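Local coordinates for protein dihydrodipicolinate synthase (Bacillus anthracis, PDB 1XKY) that probably catalyses the condensation of pyruvate with aspartate semialdehyde in the lysine biosynthesis pathway, as a TIM-barrel lyase of the dihydrodipicolinate synthase family, at residues Ala266-Val270 and Gly271-Gly275. Sequence-based numbering, arbitrary orientation.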
# COMPACT_ATOMS: atom_id res chain seq x y z
N ALA A 266 25.44 13.48 11.03
CA ALA A 266 25.05 14.26 12.22
C ALA A 266 26.04 14.10 13.39
O ALA A 266 26.37 15.07 14.09
CB ALA A 266 23.64 13.90 12.65
N LEU A 267 26.54 12.88 13.58
CA LEU A 267 27.58 12.62 14.57
C LEU A 267 28.86 13.41 14.26
O LEU A 267 29.44 14.04 15.14
CB LEU A 267 27.87 11.11 14.64
CG LEU A 267 26.92 10.31 15.54
CD1 LEU A 267 27.02 8.82 15.27
CD2 LEU A 267 27.20 10.63 17.01
N GLN A 268 29.28 13.38 13.00
CA GLN A 268 30.40 14.19 12.54
C GLN A 268 30.16 15.68 12.80
O GLN A 268 31.05 16.39 13.25
CB GLN A 268 30.69 13.91 11.05
CG GLN A 268 31.74 14.81 10.41
CD GLN A 268 31.12 15.94 9.60
OE1 GLN A 268 30.32 15.71 8.68
NE2 GLN A 268 31.50 17.18 9.93
N MET A 269 28.94 16.16 12.53
CA MET A 269 28.57 17.57 12.74
C MET A 269 28.72 18.02 14.21
O MET A 269 29.02 19.19 14.46
CB MET A 269 27.13 17.84 12.28
CG MET A 269 26.93 17.95 10.77
SD MET A 269 25.17 17.92 10.29
CE MET A 269 25.35 17.94 8.51
N VAL A 270 28.51 17.10 15.16
CA VAL A 270 28.70 17.41 16.59
C VAL A 270 30.03 16.90 17.15
O VAL A 270 30.15 16.65 18.35
CB VAL A 270 27.54 16.89 17.49
CG1 VAL A 270 26.21 17.49 17.03
CG2 VAL A 270 27.46 15.36 17.51
N GLY A 271 31.03 16.75 16.28
CA GLY A 271 32.40 16.46 16.71
C GLY A 271 32.76 15.01 16.97
O GLY A 271 33.84 14.73 17.49
N LEU A 272 31.87 14.08 16.62
CA LEU A 272 32.16 12.65 16.76
C LEU A 272 32.18 12.03 15.37
O LEU A 272 31.19 11.45 14.93
CB LEU A 272 31.14 11.97 17.69
CG LEU A 272 31.72 10.94 18.66
CD1 LEU A 272 30.64 10.31 19.53
CD2 LEU A 272 32.47 9.87 17.93
N ASP A 273 33.30 12.16 14.68
CA ASP A 273 33.41 11.64 13.31
C ASP A 273 33.50 10.12 13.36
O ASP A 273 34.39 9.56 14.01
CB ASP A 273 34.61 12.26 12.57
CG ASP A 273 34.54 12.04 11.06
OD1 ASP A 273 34.43 10.87 10.63
OD2 ASP A 273 34.60 13.03 10.30
N VAL A 274 32.55 9.47 12.69
CA VAL A 274 32.50 8.02 12.60
C VAL A 274 32.64 7.57 11.13
O VAL A 274 32.27 6.45 10.78
CB VAL A 274 31.19 7.45 13.23
CG1 VAL A 274 31.18 7.70 14.72
CG2 VAL A 274 29.96 8.07 12.60
N GLY A 275 33.15 8.46 10.29
CA GLY A 275 33.44 8.16 8.89
C GLY A 275 32.21 8.08 8.01
O GLY A 275 31.13 8.56 8.37
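The carbonyl oxygen of L267 takes two backbone N-H groups at the C-terminal end of helix 261-269: L272 N bonds to L267 O at 2.8 Å, the donor tilted 35° from the carbonyl plane, and V270 N adds a weak bond. One residue on, G271 N reaches Q268 O at 3.1 Å from well above the carbonyl plane. This pair of bonds is a Schellman motif, with G271 as its C' residue; the positive phi (85°) that reverses the chain there is readily adopted by glycine. Beside the polar turn lies an apolar patch. With CG of L267 anti to the carbonyl carbon (chi1 -83°), both its methyls meet the following loop, CD2 approaching L272 CB and CD1 lying 4.0 Å from V274 CG2. V21 meets both L267 and V274, and L272 packs against K37, L38 and Y41 of helix 32-44, so L267, L272 and V274 are buried against neighbouring parts of the barrel. On the more exposed flank Q268 and D273 run side by side in the same direction. Here the aliphatic part of Q268 does the touching, its CG resting 3.4 Å from D273 OD2, and the chain then bends at chi2 to carry the amide away. The other carboxylate oxygen, D273 OD1, accepts G275 N at 2.7 Å, nearly along the C-O axis, closing an Asx turn, and also forms a salt bridge with K34. That lysine probably stabilises D273 as an anion, while the N-H of G275 and the ammonium group together probably limit the carboxylate's rotation. Backbone amides of the turn thus cap the carbonyls of L267 and Q268, the second less directly, and the carboxylate of D273 holds the following turn through G275 N.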